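Local structure of triphenylmethane reductase (Citrobacter sp., 2JL1) at residues Gln18-Lys23 against Thr184-Glu189; Leu138-Tyr143 against Tyr196-Asn201; Ile169-Thr174 against Gly258-Thr263; Arg175-Leu180 against Lys269-Leu274. The protein binds NADP and probably uses the reduced cofactor to reduce triphenylmethane dyes, a reaction of interest for bioremediation. One frame throughout, in Å; residues are numbered along the deposited sequence.

Contact 1 of 4, residues Gln18-Lys23 against Thr184-Glu189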
# COMPACT_ATOMS: atom_id res chain seq x y z
N GLN A 18 -10.78 -12.51 24.74
CA GLN A 18 -11.83 -13.23 25.45
C GLN A 18 -12.31 -14.47 24.70
O GLN A 18 -12.55 -15.52 25.31
CB GLN A 18 -12.97 -12.30 25.87
CG GLN A 18 -12.54 -11.32 26.97
CD GLN A 18 -11.88 -12.02 28.19
OE1 GLN A 18 -12.43 -12.96 28.75
NE2 GLN A 18 -10.69 -11.54 28.59
N HIS A 19 -12.41 -14.36 23.37
CA HIS A 19 -12.70 -15.53 22.53
C HIS A 19 -11.55 -16.54 22.45
O HIS A 19 -11.79 -17.75 22.45
CB HIS A 19 -13.12 -15.08 21.13
CG HIS A 19 -14.49 -14.47 21.09
ND1 HIS A 19 -15.64 -15.20 21.24
CD2 HIS A 19 -14.88 -13.18 20.92
CE1 HIS A 19 -16.69 -14.40 21.18
NE2 HIS A 19 -16.25 -13.17 20.97
N LEU A 20 -10.30 -16.06 22.38
CA LEU A 20 -9.13 -16.95 22.39
C LEU A 20 -9.03 -17.74 23.70
O LEU A 20 -8.63 -18.91 23.70
CB LEU A 20 -7.82 -16.18 22.16
CG LEU A 20 -7.55 -15.67 20.73
CD1 LEU A 20 -6.30 -14.79 20.65
CD2 LEU A 20 -7.44 -16.86 19.79
N LEU A 21 -9.42 -17.10 24.80
CA LEU A 21 -9.39 -17.74 26.13
C LEU A 21 -10.37 -18.91 26.24
O LEU A 21 -10.23 -19.75 27.12
CB LEU A 21 -9.62 -16.70 27.25
CG LEU A 21 -8.45 -15.75 27.59
CD1 LEU A 21 -8.87 -14.56 28.50
CD2 LEU A 21 -7.28 -16.50 28.21
N LYS A 22 -11.35 -18.97 25.35
CA LYS A 22 -12.24 -20.14 25.30
C LYS A 22 -11.70 -21.23 24.38
O LYS A 22 -12.29 -22.30 24.27
CB LYS A 22 -13.65 -19.73 24.86
CG LYS A 22 -14.37 -18.81 25.81
CD LYS A 22 -15.77 -18.58 25.30
CE LYS A 22 -16.47 -17.41 25.98
NZ LYS A 22 -17.22 -16.64 24.94
N LYS A 23 -10.56 -20.97 23.72
CA LYS A 23 -10.02 -21.93 22.75
C LYS A 23 -8.62 -22.46 23.07
O LYS A 23 -8.31 -23.60 22.76
CB LYS A 23 -10.03 -21.33 21.33
CG LYS A 23 -11.41 -21.07 20.75
CD LYS A 23 -11.32 -20.18 19.49
CE LYS A 23 -12.71 -19.79 18.94
NZ LYS A 23 -13.46 -20.95 18.35
N THR A 184 -11.28 -17.59 15.64
CA THR A 184 -11.46 -18.86 14.92
C THR A 184 -10.31 -19.10 13.93
O THR A 184 -9.68 -20.15 13.92
CB THR A 184 -12.81 -18.84 14.18
OG1 THR A 184 -13.86 -18.70 15.14
CG2 THR A 184 -13.05 -20.11 13.37
N VAL A 185 -10.03 -18.08 13.12
CA VAL A 185 -8.96 -18.10 12.14
C VAL A 185 -7.58 -18.39 12.75
O VAL A 185 -6.81 -19.20 12.20
CB VAL A 185 -8.98 -16.77 11.34
CG1 VAL A 185 -7.67 -16.51 10.65
CG2 VAL A 185 -10.14 -16.79 10.32
N LEU A 186 -7.27 -17.74 13.88
CA LEU A 186 -5.99 -17.93 14.60
C LEU A 186 -5.74 -19.34 15.17
O LEU A 186 -4.58 -19.73 15.40
CB LEU A 186 -5.86 -16.89 15.73
CG LEU A 186 -5.73 -15.41 15.28
CD1 LEU A 186 -5.99 -14.45 16.44
CD2 LEU A 186 -4.37 -15.12 14.61
N THR A 187 -6.82 -20.09 15.38
CA THR A 187 -6.77 -21.36 16.12
C THR A 187 -7.18 -22.58 15.29
O THR A 187 -7.54 -23.61 15.86
CB THR A 187 -7.69 -21.31 17.35
OG1 THR A 187 -9.03 -20.96 16.94
CG2 THR A 187 -7.19 -20.30 18.37
N GLU A 188 -7.14 -22.46 13.97
CA GLU A 188 -7.36 -23.61 13.09
C GLU A 188 -6.59 -23.45 11.78
O GLU A 188 -6.27 -22.33 11.38
CB GLU A 188 -8.85 -23.81 12.79
CG GLU A 188 -9.49 -22.65 12.08
CD GLU A 188 -10.99 -22.77 11.91
OE1 GLU A 188 -11.50 -22.22 10.92
OE2 GLU A 188 -11.67 -23.39 12.76
N GLU A 189 -6.33 -24.59 11.13
CA GLU A 189 -5.64 -24.69 9.84
C GLU A 189 -6.47 -24.16 8.69
O GLU A 189 -7.68 -24.03 8.80
CB GLU A 189 -5.34 -26.16 9.53
CG GLU A 189 -4.71 -26.96 10.67
CD GLU A 189 -3.19 -26.94 10.64
OE1 GLU A 189 -2.60 -25.87 10.32
OE2 GLU A 189 -2.58 -28.00 10.95
O HOH W 1 -11.60 -22.79 16.27

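Contact 2 of 4, residues Leu138-Tyr143 against Tyr196-Asn201. With NAP (NADP nicotinamide-adenine-dinucleotide phosphate), chain B.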
# COMPACT_ATOMS: atom_id res chain seq x y z
N LEU A 138 -8.37 -10.27 7.21
CA LEU A 138 -9.66 -10.30 7.84
C LEU A 138 -10.28 -8.96 7.52
O LEU A 138 -10.08 -7.97 8.24
CB LEU A 138 -9.48 -10.48 9.37
CG LEU A 138 -8.81 -11.78 9.84
CD1 LEU A 138 -8.33 -11.68 11.32
CD2 LEU A 138 -9.72 -12.98 9.64
N ARG A 139 -10.98 -8.88 6.40
CA ARG A 139 -11.46 -7.58 5.92
C ARG A 139 -12.80 -7.27 6.58
O ARG A 139 -13.84 -7.74 6.13
CB ARG A 139 -11.59 -7.59 4.40
CG ARG A 139 -10.27 -7.63 3.66
CD ARG A 139 -10.53 -7.44 2.19
NE ARG A 139 -9.35 -6.96 1.47
CZ ARG A 139 -9.40 -6.47 0.23
NH1 ARG A 139 -10.57 -6.42 -0.41
NH2 ARG A 139 -8.31 -6.01 -0.37
N ASN A 140 -12.76 -6.50 7.66
CA ASN A 140 -13.95 -6.32 8.50
C ASN A 140 -14.92 -5.32 7.89
O ASN A 140 -14.51 -4.35 7.28
CB ASN A 140 -13.56 -5.88 9.91
CG ASN A 140 -12.91 -6.99 10.72
OD1 ASN A 140 -12.97 -8.17 10.35
ND2 ASN A 140 -12.24 -6.61 11.80
N ALA A 141 -16.22 -5.57 8.10
CA ALA A 141 -17.26 -4.57 7.87
C ALA A 141 -17.17 -3.44 8.90
O ALA A 141 -16.51 -3.56 9.94
CB ALA A 141 -18.64 -5.24 8.00
N LEU A 142 -17.86 -2.33 8.62
CA LEU A 142 -18.17 -1.37 9.66
C LEU A 142 -18.82 -2.09 10.85
O LEU A 142 -19.52 -3.08 10.67
CB LEU A 142 -19.12 -0.31 9.12
CG LEU A 142 -18.63 0.51 7.92
CD1 LEU A 142 -19.80 1.40 7.42
CD2 LEU A 142 -17.39 1.36 8.33
N TYR A 143 -18.55 -1.60 12.07
CA TYR A 143 -19.14 -2.16 13.29
C TYR A 143 -20.60 -1.78 13.45
O TYR A 143 -20.93 -0.61 13.42
CB TYR A 143 -18.38 -1.71 14.54
CG TYR A 143 -16.90 -2.03 14.57
CD1 TYR A 143 -16.41 -3.21 14.03
CD2 TYR A 143 -15.99 -1.16 15.19
CE1 TYR A 143 -15.03 -3.52 14.05
CE2 TYR A 143 -14.62 -1.45 15.22
CZ TYR A 143 -14.15 -2.64 14.66
OH TYR A 143 -12.83 -2.95 14.71
N TYR A 196 -10.69 -12.66 3.47
CA TYR A 196 -12.10 -12.82 3.77
C TYR A 196 -12.74 -11.46 3.85
O TYR A 196 -12.18 -10.55 4.45
CB TYR A 196 -12.31 -13.57 5.11
CG TYR A 196 -11.76 -14.96 5.09
CD1 TYR A 196 -12.32 -15.94 4.28
CD2 TYR A 196 -10.64 -15.28 5.86
CE1 TYR A 196 -11.77 -17.25 4.23
CE2 TYR A 196 -10.10 -16.55 5.82
CZ TYR A 196 -10.66 -17.53 5.02
OH TYR A 196 -10.11 -18.78 5.01
N ASN A 197 -13.90 -11.30 3.22
CA ASN A 197 -14.68 -10.06 3.40
C ASN A 197 -15.74 -10.37 4.46
O ASN A 197 -16.71 -11.06 4.18
CB ASN A 197 -15.27 -9.57 2.07
CG ASN A 197 -14.21 -9.07 1.10
OD1 ASN A 197 -13.63 -7.97 1.26
ND2 ASN A 197 -13.96 -9.85 0.06
N LEU A 198 -15.50 -9.90 5.69
CA LEU A 198 -16.27 -10.28 6.86
C LEU A 198 -17.41 -9.29 7.10
O LEU A 198 -17.27 -8.31 7.83
CB LEU A 198 -15.34 -10.46 8.09
CG LEU A 198 -14.20 -11.49 7.94
CD1 LEU A 198 -13.21 -11.46 9.13
CD2 LEU A 198 -14.74 -12.93 7.74
N VAL A 199 -18.54 -9.57 6.46
CA VAL A 199 -19.70 -8.69 6.47
C VAL A 199 -20.97 -9.53 6.65
O VAL A 199 -20.95 -10.78 6.62
CB VAL A 199 -19.81 -7.86 5.14
CG1 VAL A 199 -18.53 -7.09 4.84
CG2 VAL A 199 -20.16 -8.76 3.97
N SER A 200 -22.09 -8.84 6.79
CA SER A 200 -23.39 -9.50 6.95
C SER A 200 -23.97 -9.87 5.61
O SER A 200 -23.88 -9.10 4.67
CB SER A 200 -24.37 -8.53 7.60
OG SER A 200 -25.60 -9.18 7.87
N ASN A 201 -24.61 -11.04 5.54
CA ASN A 201 -25.46 -11.36 4.39
C ASN A 201 -26.96 -11.17 4.71
O ASN A 201 -27.83 -11.75 4.07
CB ASN A 201 -25.15 -12.76 3.85
CG ASN A 201 -25.21 -13.84 4.91
OD1 ASN A 201 -25.70 -13.62 6.03
ND2 ASN A 201 -24.68 -15.01 4.58
PA NAP B . -10.30 0.95 19.82
O1A NAP B . -10.36 2.43 19.65
O2A NAP B . -11.09 0.42 20.96
O5B NAP B . -8.79 0.45 19.95
C5B NAP B . -7.71 0.98 19.21
C4B NAP B . -6.48 0.30 19.80
O4B NAP B . -5.30 0.75 19.15
C3B NAP B . -6.38 0.67 21.28
O3B NAP B . -6.12 -0.48 22.03
C2B NAP B . -5.19 1.59 21.34
O2B NAP B . -4.47 1.38 22.51
C1B NAP B . -4.38 1.10 20.17
N9A NAP B . -3.40 2.13 19.78
C8A NAP B . -3.62 3.45 19.50
N7A NAP B . -2.43 4.01 19.21
C5A NAP B . -1.46 3.08 19.32
C6A NAP B . -0.07 3.12 19.15
N6A NAP B . 0.54 4.25 18.80
N1A NAP B . 0.66 1.97 19.34
C2A NAP B . 0.03 0.80 19.72
N3A NAP B . -1.33 0.76 19.88
C4A NAP B . -2.06 1.89 19.69
O3 NAP B . -10.81 0.29 18.43
PN NAP B . -11.73 -1.00 18.16
O1N NAP B . -11.17 -2.10 18.97
O2N NAP B . -13.16 -0.62 18.31
O5D NAP B . -11.38 -1.34 16.59
C5D NAP B . -10.08 -1.79 16.23
C4D NAP B . -9.50 -1.13 14.98
O4D NAP B . -10.43 -1.25 13.92
C3D NAP B . -9.26 0.37 15.16
O3D NAP B . -7.96 0.71 15.59
C2D NAP B . -9.55 0.97 13.79
O2D NAP B . -8.43 1.03 12.93
C1D NAP B . -10.52 -0.03 13.19
N1N NAP B . -11.86 0.56 13.21
C2N NAP B . -12.82 -0.06 12.49
C3N NAP B . -14.08 0.46 12.42
C7N NAP B . -15.13 -0.20 11.63
O7N NAP B . -16.44 0.34 11.73
N7N NAP B . -14.75 -1.22 10.84
C4N NAP B . -14.42 1.59 13.20
C5N NAP B . -13.46 2.16 14.00
C6N NAP B . -12.15 1.67 13.96
P2B NAP B . -4.69 2.28 23.83
O1X NAP B . -5.62 1.51 24.75
O2X NAP B . -5.30 3.63 23.51
O3X NAP B . -3.31 2.44 24.44

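Contact 3 of 4, residues Ile169-Thr174 against Gly258-Thr263. With GOL (glycerol), chain F.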
# COMPACT_ATOMS: atom_id res chain seq x y z
N ILE A 169 -27.81 0.91 2.21
CA ILE A 169 -27.80 -0.44 2.75
C ILE A 169 -26.57 -0.65 3.65
O ILE A 169 -25.47 -0.19 3.32
CB ILE A 169 -27.85 -1.46 1.59
CG1 ILE A 169 -29.21 -1.36 0.86
CG2 ILE A 169 -27.62 -2.88 2.10
CD1 ILE A 169 -29.23 -2.10 -0.49
N VAL A 170 -26.75 -1.35 4.78
CA VAL A 170 -25.67 -1.51 5.75
C VAL A 170 -25.37 -3.00 6.00
O VAL A 170 -26.21 -3.74 6.49
CB VAL A 170 -25.98 -0.79 7.10
CG1 VAL A 170 -24.74 -0.81 8.03
CG2 VAL A 170 -26.41 0.68 6.88
N ASN A 171 -24.13 -3.39 5.73
CA ASN A 171 -23.68 -4.79 5.85
C ASN A 171 -22.85 -5.00 7.13
O ASN A 171 -22.05 -5.95 7.24
CB ASN A 171 -22.87 -5.15 4.60
CG ASN A 171 -21.58 -4.34 4.51
OD1 ASN A 171 -21.29 -3.52 5.41
ND2 ASN A 171 -20.81 -4.56 3.45
N SER A 172 -23.05 -4.10 8.11
CA SER A 172 -22.29 -4.12 9.36
C SER A 172 -22.38 -5.43 10.14
O SER A 172 -23.34 -6.18 10.02
CB SER A 172 -22.70 -2.95 10.26
OG SER A 172 -24.01 -3.14 10.79
N VAL A 173 -21.36 -5.72 10.93
CA VAL A 173 -21.45 -6.84 11.88
C VAL A 173 -20.83 -6.37 13.20
O VAL A 173 -19.97 -5.48 13.20
CB VAL A 173 -20.76 -8.11 11.36
CG1 VAL A 173 -21.51 -8.75 10.18
CG2 VAL A 173 -19.33 -7.80 10.96
N THR A 174 -21.24 -6.98 14.30
CA THR A 174 -20.77 -6.57 15.64
C THR A 174 -19.26 -6.86 15.81
O THR A 174 -18.71 -7.78 15.21
CB THR A 174 -21.56 -7.26 16.76
OG1 THR A 174 -21.35 -8.66 16.68
CG2 THR A 174 -23.11 -6.96 16.67
N GLY A 258 -23.84 3.68 -1.18
CA GLY A 258 -23.63 2.26 -1.39
C GLY A 258 -22.35 1.67 -0.80
O GLY A 258 -22.02 0.52 -1.09
N GLU A 259 -21.66 2.44 0.03
CA GLU A 259 -20.39 2.02 0.64
C GLU A 259 -20.48 0.69 1.38
O GLU A 259 -19.53 -0.09 1.36
CB GLU A 259 -19.88 3.13 1.59
CG GLU A 259 -18.68 2.76 2.50
CD GLU A 259 -17.37 2.71 1.74
OE1 GLU A 259 -17.30 3.19 0.58
OE2 GLU A 259 -16.42 2.16 2.32
N ALA A 260 -21.59 0.43 2.06
CA ALA A 260 -21.69 -0.77 2.89
C ALA A 260 -22.75 -1.75 2.35
O ALA A 260 -23.28 -2.57 3.08
CB ALA A 260 -21.95 -0.37 4.35
N SER A 261 -22.97 -1.70 1.05
CA SER A 261 -24.11 -2.37 0.43
C SER A 261 -23.76 -3.73 -0.18
O SER A 261 -24.65 -4.44 -0.63
CB SER A 261 -24.68 -1.48 -0.67
OG SER A 261 -23.75 -1.33 -1.74
N LYS A 262 -22.49 -4.08 -0.23
CA LYS A 262 -22.08 -5.39 -0.78
C LYS A 262 -21.99 -6.49 0.28
O LYS A 262 -21.61 -6.23 1.40
CB LYS A 262 -20.75 -5.28 -1.51
CG LYS A 262 -20.85 -4.60 -2.85
CD LYS A 262 -19.51 -4.09 -3.32
CE LYS A 262 -18.61 -5.18 -3.88
NZ LYS A 262 -17.38 -4.55 -4.45
N THR A 263 -22.33 -7.73 -0.09
CA THR A 263 -22.31 -8.82 0.88
C THR A 263 -21.44 -10.01 0.50
O THR A 263 -21.02 -10.20 -0.65
CB THR A 263 -23.76 -9.36 1.24
OG1 THR A 263 -24.28 -10.11 0.15
CG2 THR A 263 -24.75 -8.24 1.61
C1 GOL F . -18.49 -1.57 4.70
O1 GOL F . -18.89 -2.34 5.83
C2 GOL F . -17.64 -2.40 3.71
O2 GOL F . -18.44 -2.99 2.73
C3 GOL F . -16.66 -1.48 2.97
O3 GOL F . -16.66 -1.60 1.56
O HOH W 2 -24.25 1.58 1.71

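Contact 4 of 4, residues Arg175-Leu180 against Lys269-Leu274. With NAP (NADP nicotinamide-adenine-dinucleotide phosphate), chain B.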
# COMPACT_ATOMS: atom_id res chain seq x y z
N ARG A 175 -18.60 -6.05 16.64
CA ARG A 175 -17.20 -6.31 17.03
C ARG A 175 -17.06 -7.70 17.58
O ARG A 175 -16.06 -8.37 17.33
CB ARG A 175 -16.76 -5.37 18.13
CG ARG A 175 -16.29 -4.06 17.68
CD ARG A 175 -15.60 -3.36 18.84
NE ARG A 175 -15.55 -1.94 18.52
CZ ARG A 175 -16.44 -1.06 18.94
NH1 ARG A 175 -17.43 -1.44 19.74
NH2 ARG A 175 -16.33 0.21 18.58
N ASN A 176 -18.06 -8.12 18.36
CA ASN A 176 -18.04 -9.45 18.96
C ASN A 176 -17.89 -10.55 17.92
O ASN A 176 -17.04 -11.41 18.06
CB ASN A 176 -19.26 -9.69 19.83
CG ASN A 176 -19.22 -11.04 20.47
OD1 ASN A 176 -20.10 -11.87 20.25
ND2 ASN A 176 -18.17 -11.30 21.23
N GLU A 177 -18.70 -10.51 16.87
CA GLU A 177 -18.63 -11.53 15.81
C GLU A 177 -17.36 -11.42 14.98
O GLU A 177 -16.82 -12.44 14.57
CB GLU A 177 -19.86 -11.49 14.90
CG GLU A 177 -21.14 -11.84 15.62
CD GLU A 177 -22.35 -11.78 14.73
OE1 GLU A 177 -22.64 -10.71 14.11
OE2 GLU A 177 -23.04 -12.80 14.69
N LEU A 178 -16.88 -10.21 14.73
CA LEU A 178 -15.61 -10.03 14.03
C LEU A 178 -14.45 -10.56 14.87
O LEU A 178 -13.51 -11.15 14.34
CB LEU A 178 -15.36 -8.57 13.70
CG LEU A 178 -16.37 -8.04 12.70
CD1 LEU A 178 -16.33 -6.49 12.66
CD2 LEU A 178 -16.15 -8.70 11.32
N ALA A 179 -14.56 -10.39 16.19
CA ALA A 179 -13.53 -10.89 17.11
C ALA A 179 -13.52 -12.40 17.15
O ALA A 179 -12.46 -13.03 17.26
CB ALA A 179 -13.75 -10.33 18.50
N LEU A 180 -14.71 -12.98 17.12
CA LEU A 180 -14.89 -14.43 17.06
C LEU A 180 -14.26 -15.00 15.79
O LEU A 180 -13.58 -16.02 15.84
CB LEU A 180 -16.39 -14.80 17.17
CG LEU A 180 -16.76 -16.27 16.97
CD1 LEU A 180 -15.94 -17.21 17.91
CD2 LEU A 180 -18.26 -16.48 17.19
N LYS A 269 -19.90 -18.43 7.00
CA LYS A 269 -19.20 -19.71 6.82
C LYS A 269 -18.15 -19.99 7.89
O LYS A 269 -17.99 -21.12 8.34
CB LYS A 269 -18.60 -19.80 5.41
CG LYS A 269 -19.68 -19.97 4.37
CD LYS A 269 -19.15 -20.03 2.95
CE LYS A 269 -20.21 -20.67 2.07
NZ LYS A 269 -20.22 -20.09 0.70
N LEU A 270 -17.46 -18.95 8.33
CA LEU A 270 -16.42 -19.05 9.35
C LEU A 270 -16.95 -19.28 10.77
O LEU A 270 -16.38 -20.08 11.54
CB LEU A 270 -15.58 -17.77 9.33
CG LEU A 270 -14.05 -17.73 9.30
CD1 LEU A 270 -13.39 -18.80 10.15
CD2 LEU A 270 -13.55 -17.83 7.88
N ILE A 271 -18.00 -18.55 11.15
CA ILE A 271 -18.48 -18.54 12.54
C ILE A 271 -19.89 -19.12 12.78
O ILE A 271 -20.32 -19.20 13.94
CB ILE A 271 -18.35 -17.13 13.20
CG1 ILE A 271 -19.37 -16.15 12.61
CG2 ILE A 271 -16.90 -16.61 13.09
CD1 ILE A 271 -19.58 -14.91 13.45
N GLY A 272 -20.58 -19.53 11.72
CA GLY A 272 -21.99 -19.98 11.81
C GLY A 272 -22.97 -18.82 11.80
O GLY A 272 -22.64 -17.74 11.31
N SER A 273 -24.16 -19.02 12.35
CA SER A 273 -25.25 -18.03 12.33
C SER A 273 -24.83 -16.68 12.89
O SER A 273 -24.11 -16.63 13.89
CB SER A 273 -26.46 -18.51 13.13
OG SER A 273 -27.08 -19.62 12.51
N LEU A 274 -25.29 -15.61 12.25
CA LEU A 274 -25.01 -14.25 12.67
C LEU A 274 -26.09 -13.76 13.61
O LEU A 274 -27.23 -14.21 13.56
CB LEU A 274 -24.96 -13.30 11.45
CG LEU A 274 -24.00 -13.66 10.30
CD1 LEU A 274 -24.11 -12.67 9.14
CD2 LEU A 274 -22.54 -13.80 10.80
PA NAP B . -10.30 0.95 19.82
O1A NAP B . -10.36 2.43 19.65
O2A NAP B . -11.09 0.42 20.96
O5B NAP B . -8.79 0.45 19.95
C5B NAP B . -7.71 0.98 19.21
C4B NAP B . -6.48 0.30 19.80
O4B NAP B . -5.30 0.75 19.15
C3B NAP B . -6.38 0.67 21.28
O3B NAP B . -6.12 -0.48 22.03
C2B NAP B . -5.19 1.59 21.34
O2B NAP B . -4.47 1.38 22.51
C1B NAP B . -4.38 1.10 20.17
N9A NAP B . -3.40 2.13 19.78
C8A NAP B . -3.62 3.45 19.50
N7A NAP B . -2.43 4.01 19.21
C5A NAP B . -1.46 3.08 19.32
C6A NAP B . -0.07 3.12 19.15
N6A NAP B . 0.54 4.25 18.80
N1A NAP B . 0.66 1.97 19.34
C2A NAP B . 0.03 0.80 19.72
N3A NAP B . -1.33 0.76 19.88
C4A NAP B . -2.06 1.89 19.69
O3 NAP B . -10.81 0.29 18.43
PN NAP B . -11.73 -1.00 18.16
O1N NAP B . -11.17 -2.10 18.97
O2N NAP B . -13.16 -0.62 18.31
O5D NAP B . -11.38 -1.34 16.59
C5D NAP B . -10.08 -1.79 16.23
C4D NAP B . -9.50 -1.13 14.98
O4D NAP B . -10.43 -1.25 13.92
C3D NAP B . -9.26 0.37 15.16
O3D NAP B . -7.96 0.71 15.59
C2D NAP B . -9.55 0.97 13.79
O2D NAP B . -8.43 1.03 12.93
C1D NAP B . -10.52 -0.03 13.19
N1N NAP B . -11.86 0.56 13.21
C2N NAP B . -12.82 -0.06 12.49
C3N NAP B . -14.08 0.46 12.42
C7N NAP B . -15.13 -0.20 11.63
O7N NAP B . -16.44 0.34 11.73
N7N NAP B . -14.75 -1.22 10.84
C4N NAP B . -14.42 1.59 13.20
C5N NAP B . -13.46 2.16 14.00
C6N NAP B . -12.15 1.67 13.96
P2B NAP B . -4.69 2.28 23.83
O1X NAP B . -5.62 1.51 24.75
O2X NAP B . -5.30 3.63 23.51
O3X NAP B . -3.31 2.44 24.44

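Contact 1 of 4, residues Gln18-Lys23 against Thr184-Glu189
Lys-23 and Leu-20 meet Thr-184, Leu-186 and Thr-187 where segments at the ends of two helices of the NADP-binding Rossmann fold come together: helix 11-20, the first after the opening strand, and helix 175-186. No direct hydrogen bond joins Gln-18-Lys-23 to Thr-184-Glu-189, and the contact rests on van der Waals packing and one water. The CB of Lys-23 is directed at the partner segment, and CG stands anti to the carbonyl carbon (chi1 -66°), from where the chain crosses Thr-187 at about a right angle. CD then passes 3.5 Å from Thr-187 OG1. CE comes within 4.1 Å of Thr-184 OG1, and the last bond bends (chi4 -69°), leaving NZ 3.9 Å from that same OG1. Both threonine hydroxyls bond to backbone carbonyls of helix 175-186, Thr-184 OG1 to Leu-180 O and Thr-187 OG1 to Ala-183 O, so the lysine passes groups that are already engaged. On the buried side, Leu-20 sends its two methyls to different neighbours. CD1 lies 4.2 Å from Leu-186 CD1, while CD2 touches Thr-187 CG2 at 3.7 Å. Ile-3 of the first strand packs against Leu-20, Leu-186 and Thr-187 alike, closing this apolar patch onto the sheet. At the exposed end, a water donates to Thr-187 OG1 at 3.2 Å and accepts a weak bond from Lys-23 NZ at 3.3 Å.

Contact 2 of 4, residues Leu138-Tyr143 against Tyr196-Asn201
Arg-139 and Ala-141 pair with Tyr-196 and Leu-198 through three backbone hydrogen bonds of a parallel ladder, Arg-139 N to Tyr-196 O, Leu-198 N to Arg-139 O and Ala-141 N to Leu-198 O, all 2.8 to 2.9 Å long. Apolar contacts are few. Leu-198 CD1 meets Leu-138 CD2 on their shared face at 3.8 Å; beyond the ladder, Ala-141 CB packs on Val-199 CG1 at 3.7 Å. Among the polar side chains, the Asn-140 amide oxygen OD1 makes a van der Waals contact with Leu-198 CD1. Arg-139 and Asn-197 lie side by side and point the same way, with Asn-197 OD1 3.3 Å from Arg-139 CD and at the guanidinium edge. Their planes are turned 70° apart; the guanidinium is held by Glu-125 and Glu-111, and OD1 by Phe-109 N. Cofactor contacts follow the strand end: Tyr-143 N donates to NADP O7N at 2.9 Å, Tyr-143 OH bonds to O5D, Ala-141 O accepts from N7N, and the carboxamide carbon C7N lies over the centre of the Tyr-143 ring. Strand 194-198 is an edge strand of the chain's seven-stranded parallel Rossmann sheet. Strand 135-140 separates it from strand 101-107, while helices 175-186 and 266-271 pack against the face carrying Leu-138, Asn-140, Tyr-196 and Leu-198.

Contact 3 of 4, residues Ile169-Thr174 against Gly258-Thr263
The amide of Asn-171 joins two loops and a glycerol at once, its ND2 donating to Lys-262 O and to glycerol O2 while its OD1 accepts from glycerol O1. The bond to Lys-262 O, 2.8 Å from ND2, is nearly straight at 172°, and it lies in the carbonyl plane and within 4° of the asparagine amide plane. The other bond from ND2 reaches glycerol O2 at 2.9 Å, and OD1 receives glycerol O1 at 2.7 Å. CG stands between the backbone N and the carbonyl carbon (chi1 65°), and OD1 lies 3.4 Å from Ala-260 CB. The partner loop starts where helix 242-256 ends in a Schellman motif with Gly-258, at positive phi, as its C-prime residue. A type I beta turn follows from Gly-258 to Ser-261, and Gly-258 O takes both Ser-261 N and Ser-261 OG from the same face of its plane, the hydroxyl at 2.6 Å. This turn meets the loop that leads into helix 175-186 in this NmrA-like, Rossmann-type reductase. Water bridges the backbones, donating to Ile-169 O at 2.7 Å and accepting from Ala-260 N at 2.9 Å. Near the surface, Ile-169 CB packs against Ser-261 CB at 3.9 Å. The glycerol, probably from the crystallisation liquor, also bonds to Leu-142 N, next to the cofactor-binding Ala-141.

Contact 4 of 4, residues Arg175-Leu180 against Lys269-Leu274
Helix 175-186 of the Rossmann fold, whose first residue Arg-175 binds NADP, packs here through Glu-177 and Leu-180 against the end of helix 266-271 and the turn after it. Ile-271 touches both of these helix residues. Its CG1 stands between the backbone N and the carbonyl carbon (chi1 71°), while CG2 lies anti to the carbonyl carbon. The two branches thus part: CG2 reaches Leu-180 CG at 3.9 Å, and CD1, beyond CG1, meets Glu-177 CB at 3.7 Å. The Ile-271 and Glu-177 side chains cross at about a right angle. Gly-272, with positive phi, is the first residue to leave the helix, and the chain then leads on to Leu-274, beside the carboxylate of Glu-177. Glu-177 stretches out beyond CG and brings OE2 to 3.2 Å from Leu-274 CA; OE2 accepts a hydrogen bond from Thr-275 N, the next residue, and OE1 bonds to a glycerol. No hydrogen bond passes directly between Arg-175-Leu-180 and Lys-269-Leu-274. At the start of the helix, Arg-175 extends to the cofactor, where NE donates to O2N of the nicotinamide-side phosphate at 2.7 Å with an N-H...O angle of 134°.

How the contacts relate
Contact 2 lies nearest the centre of the chain and is largely buried, with backbone hydrogen bonds between strands; contact 1 is also mostly buried but farther out, contact 3 is partly buried and contact 4 lies at the surface. Contacts 1 and 4 share helix 175-186 and lack direct hydrogen bonds between their segments, resting on van der Waals contacts, with a water bridge in contact 1 and a glutamate carboxylate against the chain in contact 4. Contact 3, between loops, depends instead on one asparagine amide and water. It adjoins contact 2 through a probable hydrogen bond from Ser-200 N to Asn-171 O. Contacts 2 and 4 both reach NADP, at its nicotinamide end and its phosphate respectively.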